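Local atomic coordinates of EvdMO1 (Micromonospora carbonacea, PDB entry 5T39), a protein that probably transfers methyl groups from S-adenosylmethionine in everninomicin biosynthesis, as the methyltransferase domain of a fused methyltransferase-oxidase. Residues A[79-84]-A[146-151]; A[102-107]-A[127-132]. All blocks are in the same frame, centred on the assembly; numbering follows the deposited sequence.

Interaction 1. Residues A[79-84]-A[146-151]; sequences ILELGA and AVLCAG. With SAH (S-adenosyl-L-homocysteine), chain B.
Leu80 N meets Ala146 O in the plane of the Ala146 carbonyl, at 3.2 Å, the straightest of three rungs at 168°. The ladder continues as Leu148 N gives to Leu80 O (2.8 Å) and Leu82 N to Leu148 O (2.9 Å). With the strand axes only 16° apart, this is a parallel pairing, and its side chains separate onto two faces. On one, the side chains of Leu82 and Val147 cross obliquely, Leu82 CD1 3.8 Å from Val147 CG1, with Leu80 and Cys149 beside them. On the other, Glu81 and Leu148 run alongside each other, Glu81 CG lying 4.1 Å from Leu148 CD2. Glu81 is extended, CG anti to the backbone N (chi1 175°), which carries OE2 to a hydrogen bond with Thr90 OG1 on helix 88-94.

Beyond the last rung the strands part. A water fills in, accepting from Ala150 N and bonded to Leu82 O. The SAH amino N then donates to both Gly83 O and Ala150 O, each at 2.8 Å. Gly83 has positive phi, and a CB there would run into the SAH ribose. Such a glycine turn after the first strand, facing the fourth, is the cofactor-binding hallmark of Rossmann-like, class I methyltransferases.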
ATOM      1  N   ILE A  79       0.970  10.035   8.403  1.00  8.58           N
ATOM      2  CA  ILE A  79       0.680   9.329   7.163  1.00  9.06           C
ATOM      3  C   ILE A  79       0.023   7.999   7.477  1.00  7.89           C
ATOM      4  O   ILE A  79       0.428   7.310   8.416  1.00  8.55           O
ATOM      5  CB  ILE A  79       1.997   9.082   6.383  1.00 11.88           C
ATOM      6  CG1 ILE A  79       2.669  10.404   6.004  1.00 14.50           C
ATOM      7  CG2 ILE A  79       1.747   8.256   5.115  1.00 12.37           C
ATOM      8  CD1 ILE A  79       4.060  10.228   5.450  1.00 17.09           C
ATOM      9  N   LEU A  80      -0.944   7.615   6.650  1.00  7.34           N
ATOM     10  CA  LEU A  80      -1.567   6.300   6.698  1.00  7.20           C
ATOM     11  C   LEU A  80      -1.113   5.522   5.473  1.00  7.23           C
ATOM     12  O   LEU A  80      -1.298   6.000   4.348  1.00  8.58           O
ATOM     13  CB  LEU A  80      -3.094   6.437   6.689  1.00  7.41           C
ATOM     14  CG  LEU A  80      -3.894   5.136   6.666  1.00  7.72           C
ATOM     15  CD1 LEU A  80      -3.628   4.317   7.918  1.00  8.52           C
ATOM     16  CD2 LEU A  80      -5.376   5.446   6.531  1.00  8.32           C
ATOM     17  N   GLU A  81      -0.547   4.336   5.677  1.00  7.01           N
ATOM     18  CA  GLU A  81      -0.148   3.459   4.584  1.00  7.35           C
ATOM     19  C   GLU A  81      -1.042   2.227   4.598  1.00  7.38           C
ATOM     20  O   GLU A  81      -1.185   1.564   5.632  1.00  8.22           O
ATOM     21  CB  GLU A  81       1.314   3.041   4.715  1.00  8.39           C
ATOM     22  CG  GLU A  81       1.711   2.035   3.650  1.00  8.96           C
ATOM     23  CD  GLU A  81       3.023   1.386   3.914  1.00 10.40           C
ATOM     24  OE1 GLU A  81       3.501   0.671   3.001  1.00 10.93           O
ATOM     25  OE2 GLU A  81       3.554   1.550   5.025  1.00 13.03           O
ATOM     26  N   LEU A  82      -1.631   1.911   3.453  1.00  7.02           N
ATOM     27  CA  LEU A  82      -2.542   0.777   3.330  1.00  7.62           C
ATOM     28  C   LEU A  82      -1.865  -0.382   2.604  1.00  7.83           C
ATOM     29  O   LEU A  82      -1.369  -0.222   1.493  1.00  9.21           O
ATOM     30  CB  LEU A  82      -3.793   1.208   2.564  1.00  8.30           C
ATOM     31  CG  LEU A  82      -4.530   2.399   3.174  1.00  8.97           C
ATOM     32  CD1 LEU A  82      -5.731   2.748   2.333  1.00 10.58           C
ATOM     33  CD2 LEU A  82      -4.940   2.137   4.609  1.00  9.77           C
ATOM     34  N   GLY A  83      -1.889  -1.561   3.203  1.00  7.91           N
ATOM     35  CA  GLY A  83      -1.251  -2.721   2.604  1.00  8.32           C
ATOM     36  C   GLY A  83       0.259  -2.705   2.737  1.00  8.40           C
ATOM     37  O   GLY A  83       0.987  -2.790   1.742  1.00  9.65           O
ATOM     38  N   ALA A  84       0.747  -2.616   3.977  1.00  8.01           N
ATOM     39  CA  ALA A  84       2.159  -2.351   4.234  1.00  8.94           C
ATOM     40  C   ALA A  84       3.090  -3.524   3.929  1.00  8.93           C
ATOM     41  O   ALA A  84       4.310  -3.311   3.873  1.00  9.61           O
ATOM     42  CB  ALA A  84       2.321  -1.909   5.683  1.00  9.91           C
ATOM     43  N   ALA A 146      -1.897  12.572   4.504  1.00  8.38           N
ATOM     44  CA  ALA A 146      -1.998  11.891   3.231  1.00  8.53           C
ATOM     45  C   ALA A 146      -2.010  10.392   3.488  1.00  8.23           C
ATOM     46  O   ALA A 146      -1.556   9.903   4.532  1.00  8.19           O
ATOM     47  CB  ALA A 146      -0.852  12.280   2.291  1.00 10.03           C
ATOM     48  N   VAL A 147      -2.543   9.678   2.507  1.00  7.85           N
ATOM     49  CA  VAL A 147      -2.670   8.228   2.505  1.00  7.78           C
ATOM     50  C   VAL A 147      -1.838   7.674   1.358  1.00  7.61           C
ATOM     51  O   VAL A 147      -1.952   8.149   0.223  1.00  8.81           O
ATOM     52  CB  VAL A 147      -4.141   7.809   2.318  1.00  8.18           C
ATOM     53  CG1 VAL A 147      -4.288   6.307   2.226  1.00  8.86           C
ATOM     54  CG2 VAL A 147      -4.994   8.374   3.430  1.00  9.13           C
ATOM     55  N   LEU A 148      -1.007   6.676   1.646  1.00  7.38           N
ATOM     56  CA  LEU A 148      -0.322   5.910   0.618  1.00  7.69           C
ATOM     57  C   LEU A 148      -1.144   4.660   0.355  1.00  7.53           C
ATOM     58  O   LEU A 148      -1.423   3.891   1.284  1.00  7.98           O
ATOM     59  CB  LEU A 148       1.099   5.540   1.053  1.00  8.33           C
ATOM     60  CG  LEU A 148       1.873   4.642   0.075  1.00  9.12           C
ATOM     61  CD1 LEU A 148       2.008   5.293  -1.291  1.00  9.80           C
ATOM     62  CD2 LEU A 148       3.245   4.304   0.629  1.00 10.28           C
ATOM     63  N   CYS A 149      -1.546   4.467  -0.907  1.00  7.57           N
ATOM     64  CA  CYS A 149      -2.341   3.310  -1.314  1.00  7.80           C
ATOM     65  C   CYS A 149      -1.728   2.748  -2.589  1.00  7.62           C
ATOM     66  O   CYS A 149      -2.138   3.100  -3.704  1.00  8.58           O
ATOM     67  CB  CYS A 149      -3.792   3.713  -1.511  1.00  9.25           C
ATOM     68  SG  CYS A 149      -4.869   2.348  -1.957  1.00 10.83           S
ATOM     69  N   ALA A 150      -0.719   1.897  -2.427  1.00  8.11           N
ATOM     70  CA  ALA A 150       0.012   1.339  -3.547  1.00  8.25           C
ATOM     71  C   ALA A 150      -0.164  -0.172  -3.554  1.00  8.40           C
ATOM     72  O   ALA A 150      -0.122  -0.828  -2.507  1.00  9.11           O
ATOM     73  CB  ALA A 150       1.498   1.689  -3.454  1.00  9.16           C
ATOM     74  N   GLY A 151      -0.359  -0.728  -4.741  1.00  8.47           N
ATOM     75  CA  GLY A 151      -0.399  -2.168  -4.855  1.00  8.69           C
ATOM     76  C   GLY A 151      -1.579  -2.832  -4.178  1.00  8.67           C
ATOM     77  O   GLY A 151      -1.511  -4.026  -3.893  1.00 10.05           O
TER
HETATM   78  N   SAH B 301       1.893  -1.662  -0.710  1.00 10.59           N
HETATM   79  CA  SAH B 301       2.965  -2.600  -1.032  1.00 11.32           C
HETATM   80  CB  SAH B 301       2.480  -4.040  -1.066  1.00 11.06           C
HETATM   81  CG  SAH B 301       1.411  -4.307  -2.120  1.00 10.67           C
HETATM   82  SD  SAH B 301       0.950  -6.058  -2.191  1.00 10.77           S
HETATM   83  C   SAH B 301       3.567  -2.247  -2.378  1.00 13.39           C
HETATM   84  O   SAH B 301       4.575  -2.835  -2.786  1.00 17.21           O
HETATM   85  OXT SAH B 301       3.028  -1.379  -3.061  1.00 12.03           O
HETATM   86  C5' SAH B 301      -0.646  -5.953  -1.340  1.00  9.59           C
HETATM   87  C4' SAH B 301      -0.548  -5.877   0.181  1.00  8.83           C
HETATM   88  O4' SAH B 301      -1.841  -5.525   0.674  1.00  8.86           O
HETATM   89  C3' SAH B 301      -0.157  -7.198   0.823  1.00  8.65           C
HETATM   90  O3' SAH B 301       0.679  -7.020   1.949  1.00  9.03           O
HETATM   91  C2' SAH B 301      -1.514  -7.767   1.208  1.00  8.43           C
HETATM   92  O2' SAH B 301      -1.521  -8.751   2.227  1.00  8.77           O
HETATM   93  C1' SAH B 301      -2.267  -6.505   1.596  1.00  8.26           C
HETATM   94  N9  SAH B 301      -3.723  -6.610   1.518  1.00  8.06           N
HETATM   95  C8  SAH B 301      -4.464  -7.194   0.523  1.00  8.96           C
HETATM   96  N7  SAH B 301      -5.777  -7.057   0.784  1.00  9.09           N
HETATM   97  C5  SAH B 301      -5.873  -6.389   1.965  1.00  7.84           C
HETATM   98  C6  SAH B 301      -6.962  -5.984   2.734  1.00  8.02           C
HETATM   99  N6  SAH B 301      -8.227  -6.234   2.407  1.00  8.56           N
HETATM  100  N1  SAH B 301      -6.716  -5.303   3.888  1.00  8.35           N
HETATM  101  C2  SAH B 301      -5.432  -5.050   4.277  1.00  8.56           C
HETATM  102  N3  SAH B 301      -4.332  -5.445   3.572  1.00  8.30           N
HETATM  103  C4  SAH B 301      -4.593  -6.097   2.423  1.00  7.87           C
HETATM  104  O   HOH W   1       0.304   1.503   0.140  1.00  9.30           O

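Interaction 2. Residues A[102-107]-A[127-132]. With SAH (S-adenosyl-L-homocysteine), chain B.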
ATOM      1  N   LEU A 102       1.238   5.257  10.295  1.00  8.39           N
ATOM      2  CA  LEU A 102       0.435   4.102  10.669  1.00  8.22           C
ATOM      3  C   LEU A 102       0.325   3.228   9.433  1.00  7.77           C
ATOM      4  O   LEU A 102      -0.212   3.671   8.417  1.00  7.88           O
ATOM      5  CB  LEU A 102      -0.956   4.518  11.143  1.00  8.65           C
ATOM      6  CG  LEU A 102      -1.914   3.358  11.454  1.00  9.21           C
ATOM      7  CD1 LEU A 102      -1.397   2.441  12.555  1.00  9.84           C
ATOM      8  CD2 LEU A 102      -3.277   3.901  11.843  1.00 10.20           C
ATOM      9  N   GLY A 103       0.854   2.014   9.503  1.00  7.73           N
ATOM     10  CA  GLY A 103       0.770   1.057   8.409  1.00  7.59           C
ATOM     11  C   GLY A 103      -0.209  -0.051   8.757  1.00  7.69           C
ATOM     12  O   GLY A 103      -0.112  -0.662   9.819  1.00  8.99           O
ATOM     13  N   LEU A 104      -1.151  -0.290   7.853  1.00  7.16           N
ATOM     14  CA  LEU A 104      -2.156  -1.329   8.016  1.00  7.42           C
ATOM     15  C   LEU A 104      -1.842  -2.484   7.081  1.00  7.48           C
ATOM     16  O   LEU A 104      -1.506  -2.272   5.907  1.00  7.60           O
ATOM     17  CB  LEU A 104      -3.550  -0.792   7.704  1.00  8.08           C
ATOM     18  CG  LEU A 104      -3.984   0.409   8.553  1.00  9.35           C
ATOM     19  CD1 LEU A 104      -5.400   0.783   8.196  1.00 10.45           C
ATOM     20  CD2 LEU A 104      -3.846   0.134  10.050  1.00 10.39           C
ATOM     21  N   GLU A 105      -1.982  -3.707   7.586  1.00  7.25           N
ATOM     22  CA  GLU A 105      -1.671  -4.889   6.801  1.00  7.93           C
ATOM     23  C   GLU A 105      -2.677  -5.977   7.135  1.00  7.54           C
ATOM     24  O   GLU A 105      -2.959  -6.240   8.302  1.00  8.34           O
ATOM     25  CB  GLU A 105      -0.233  -5.340   7.065  1.00  8.08           C
ATOM     26  CG  GLU A 105       0.131  -6.699   6.479  1.00  8.29           C
ATOM     27  CD  GLU A 105      -0.205  -6.856   5.019  1.00  8.54           C
ATOM     28  OE1 GLU A 105      -0.601  -7.988   4.635  1.00  8.55           O
ATOM     29  OE2 GLU A 105      -0.084  -5.865   4.250  1.00  8.37           O
ATOM     30  N   GLY A 106      -3.216  -6.622   6.108  1.00  7.73           N
ATOM     31  CA  GLY A 106      -4.263  -7.602   6.291  1.00  8.67           C
ATOM     32  C   GLY A 106      -3.834  -9.016   6.589  1.00  8.56           C
ATOM     33  O   GLY A 106      -4.658  -9.789   7.086  1.00  9.54           O
ATOM     34  N   ARG A 107      -2.591  -9.390   6.288  1.00  8.24           N
ATOM     35  CA  ARG A 107      -2.116 -10.754   6.472  1.00  9.13           C
ATOM     36  C   ARG A 107      -1.155 -10.790   7.652  1.00  8.87           C
ATOM     37  O   ARG A 107      -0.131 -10.103   7.650  1.00  9.00           O
ATOM     38  CB  ARG A 107      -1.450 -11.260   5.195  1.00 10.29           C
ATOM     39  CG  ARG A 107      -2.451 -11.524   4.100  1.00 11.61           C
ATOM     40  CD  ARG A 107      -1.820 -11.962   2.781  1.00 12.12           C
ATOM     41  NE  ARG A 107      -2.884 -12.250   1.814  1.00 12.81           N
ATOM     42  CZ  ARG A 107      -3.617 -13.351   1.794  1.00 14.21           C
ATOM     43  NH1 ARG A 107      -3.357 -14.358   2.619  1.00 14.87           N
ATOM     44  NH2 ARG A 107      -4.604 -13.446   0.918  1.00 14.76           N
ATOM     45  N   GLU A 127       3.857   2.799  13.576  1.00  9.90           N
ATOM     46  CA  GLU A 127       2.977   1.817  14.187  1.00  9.52           C
ATOM     47  C   GLU A 127       2.415   0.955  13.077  1.00  9.30           C
ATOM     48  O   GLU A 127       1.993   1.484  12.046  1.00  9.68           O
ATOM     49  CB  GLU A 127       1.802   2.470  14.937  1.00 11.22           C
ATOM     50  CG  GLU A 127       0.928   1.423  15.607  1.00 13.54           C
ATOM     51  CD  GLU A 127      -0.296   1.943  16.331  1.00 15.67           C
ATOM     52  OE1 GLU A 127      -0.571   3.148  16.291  1.00 17.11           O
ATOM     53  OE2 GLU A 127      -1.010   1.105  16.925  1.00 17.48           O
ATOM     54  N   LEU A 128       2.399  -0.358  13.285  1.00  8.69           N
ATOM     55  CA  LEU A 128       1.817  -1.310  12.359  1.00  9.00           C
ATOM     56  C   LEU A 128       0.644  -1.992  13.039  1.00  8.90           C
ATOM     57  O   LEU A 128       0.725  -2.325  14.229  1.00 10.14           O
ATOM     58  CB  LEU A 128       2.854  -2.354  11.952  1.00  9.23           C
ATOM     59  CG  LEU A 128       4.014  -1.826  11.107  1.00 10.64           C
ATOM     60  CD1 LEU A 128       5.200  -2.750  11.173  1.00 11.42           C
ATOM     61  CD2 LEU A 128       3.559  -1.661   9.661  1.00 13.42           C
ATOM     62  N   ARG A 129      -0.428  -2.234  12.285  1.00  8.53           N
ATOM     63  CA  ARG A 129      -1.606  -2.885  12.828  1.00  9.01           C
ATOM     64  C   ARG A 129      -2.192  -3.831  11.799  1.00  8.83           C
ATOM     65  O   ARG A 129      -2.209  -3.532  10.599  1.00  9.00           O
ATOM     66  CB  ARG A 129      -2.717  -1.893  13.165  1.00 11.37           C
ATOM     67  CG  ARG A 129      -2.432  -0.902  14.234  1.00 13.42           C
ATOM     68  CD  ARG A 129      -3.676  -0.104  14.540  1.00 14.96           C
ATOM     69  NE  ARG A 129      -3.314   1.075  15.285  1.00 17.00           N
ATOM     70  CZ  ARG A 129      -4.072   2.154  15.380  1.00 18.42           C
ATOM     71  NH1 ARG A 129      -5.266   2.203  14.786  1.00 18.92           N
ATOM     72  NH2 ARG A 129      -3.629   3.190  16.069  1.00 20.51           N
ATOM     73  N   ILE A 130      -2.695  -4.962  12.282  1.00  8.76           N
ATOM     74  CA  ILE A 130      -3.517  -5.818  11.451  1.00  8.92           C
ATOM     75  C   ILE A 130      -4.821  -5.093  11.157  1.00 10.04           C
ATOM     76  O   ILE A 130      -5.404  -4.439  12.032  1.00 12.53           O
ATOM     77  CB  ILE A 130      -3.770  -7.160  12.165  1.00 10.87           C
ATOM     78  CG1 ILE A 130      -4.266  -8.211  11.177  1.00 12.01           C
ATOM     79  CG2 ILE A 130      -4.747  -6.995  13.339  1.00 13.29           C
ATOM     80  CD1 ILE A 130      -3.157  -8.837  10.372  1.00 12.76           C
ATOM     81  N   ALA A 131      -5.293  -5.196   9.922  1.00  9.00           N
ATOM     82  CA  ALA A 131      -6.577  -4.626   9.546  1.00  9.01           C
ATOM     83  C   ALA A 131      -6.960  -5.165   8.179  1.00  9.08           C
ATOM     84  O   ALA A 131      -6.106  -5.359   7.311  1.00 10.43           O
ATOM     85  CB  ALA A 131      -6.520  -3.096   9.481  1.00 11.21           C
ATOM     86  N   ASP A 132      -8.259  -5.335   7.976  1.00  8.54           N
ATOM     87  CA  ASP A 132      -8.826  -5.627   6.663  1.00  8.89           C
ATOM     88  C   ASP A 132      -9.473  -4.337   6.188  1.00  8.44           C
ATOM     89  O   ASP A 132     -10.472  -3.902   6.752  1.00  8.93           O
ATOM     90  CB  ASP A 132      -9.871  -6.732   6.787  1.00  9.66           C
ATOM     91  CG  ASP A 132     -10.541  -7.073   5.468  1.00 10.34           C
ATOM     92  OD1 ASP A 132     -10.369  -6.339   4.469  1.00  9.69           O
ATOM     93  OD2 ASP A 132     -11.256  -8.097   5.435  1.00 12.13           O
TER
HETATM   94  N   SAH B 301       1.893  -1.662  -0.710  1.00 10.59           N
HETATM   95  CA  SAH B 301       2.965  -2.600  -1.032  1.00 11.32           C
HETATM   96  CB  SAH B 301       2.480  -4.040  -1.066  1.00 11.06           C
HETATM   97  CG  SAH B 301       1.411  -4.307  -2.120  1.00 10.67           C
HETATM   98  SD  SAH B 301       0.950  -6.058  -2.191  1.00 10.77           S
HETATM   99  C   SAH B 301       3.567  -2.247  -2.378  1.00 13.39           C
HETATM  100  O   SAH B 301       4.575  -2.835  -2.786  1.00 17.21           O
HETATM  101  OXT SAH B 301       3.028  -1.379  -3.061  1.00 12.03           O
HETATM  102  C5' SAH B 301      -0.646  -5.953  -1.340  1.00  9.59           C
HETATM  103  C4' SAH B 301      -0.548  -5.877   0.181  1.00  8.83           C
HETATM  104  O4' SAH B 301      -1.841  -5.525   0.674  1.00  8.86           O
HETATM  105  C3' SAH B 301      -0.157  -7.198   0.823  1.00  8.65           C
HETATM  106  O3' SAH B 301       0.679  -7.020   1.949  1.00  9.03           O
HETATM  107  C2' SAH B 301      -1.514  -7.767   1.208  1.00  8.43           C
HETATM  108  O2' SAH B 301      -1.521  -8.751   2.227  1.00  8.77           O
HETATM  109  C1' SAH B 301      -2.267  -6.505   1.596  1.00  8.26           C
HETATM  110  N9  SAH B 301      -3.723  -6.610   1.518  1.00  8.06           N
HETATM  111  C8  SAH B 301      -4.464  -7.194   0.523  1.00  8.96           C
HETATM  112  N7  SAH B 301      -5.777  -7.057   0.784  1.00  9.09           N
HETATM  113  C5  SAH B 301      -5.873  -6.389   1.965  1.00  7.84           C
HETATM  114  C6  SAH B 301      -6.962  -5.984   2.734  1.00  8.02           C
HETATM  115  N6  SAH B 301      -8.227  -6.234   2.407  1.00  8.56           N
HETATM  116  N1  SAH B 301      -6.716  -5.303   3.888  1.00  8.35           N
HETATM  117  C2  SAH B 301      -5.432  -5.050   4.277  1.00  8.56           C
HETATM  118  N3  SAH B 301      -4.332  -5.445   3.572  1.00  8.30           N
HETATM  119  C4  SAH B 301      -4.593  -6.097   2.423  1.00  7.87           C
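Leu102 CD1 lies over one face of the Arg129 guanidinium, offset toward its rim and 3.6 Å from Arg129 NE, the two side chains crossing at about a right angle. At the edge, in plane, sits Glu127 OE2, 2.8 Å from Arg129 NE with a 169° N-H...O angle; Arg129 NH2 reaches Glu127 OE1 at a tilt, so the grip is side-on, with both oxygens met from above the carboxylate plane. Arg129 is extended from CG to NE and runs back along its strand to Glu127, two residues earlier. With an alanine in place of Arg129, the Glu127 carboxylate would probably lose its charge partner in this contact and Leu102 CD1 the flat guanidinium face it packs against.

Backbone bonds fix this register: Gly103 N to Glu127 O (2.8 Å), Arg129 N to Gly103 O (2.9 Å) and Glu105 N to Arg129 O (3.0 Å). In the final rung Ala131 N stands 52° out of the Glu105 carbonyl plane, consistent with the pairing twisting where the strands end. Here the cofactor enters. Bent at chi2 (51°), Glu105 takes SAH O2' on OE1 and SAH O3' on OE2, both at 2.7 Å, while Arg107 N and Asn110 also hold OE1. From the other segment, Asp132 OD1 accepts from SAH N6 at 3.0 Å.

Helix 108-121 links the strands as a beta-alpha-beta unit and covers the Leu128 and Ile130 face through Leu111. On the other face Leu102 and Leu104 pack against Leu80 of strand 78-82, and strand 126-130 closes that edge of the sheet.

Overall arrangement
Interactions 1 and 2 occupy one mixed seven-stranded sheet, their centres about 10 Å apart. Across it the strands run 126-130, 100-105, 78-82, 146-150, all parallel, so strand 100-105 of one pair adjoins strand 78-82 of the other; Glu81 N to Leu102 O, at 2.8 Å, is a probable hydrogen bond across that seam. Along the chain the order is 79-84, 102-107, 127-132, 146-151: both segments of interaction 2 come between those of interaction 1. Because the four strands are parallel, their C-terminal ends lie on the same side of the sheet, and both interactions touch SAH there, interaction 1 holding its amino group and interaction 2 its ribose and adenine, as in a Rossmann-like methyltransferase.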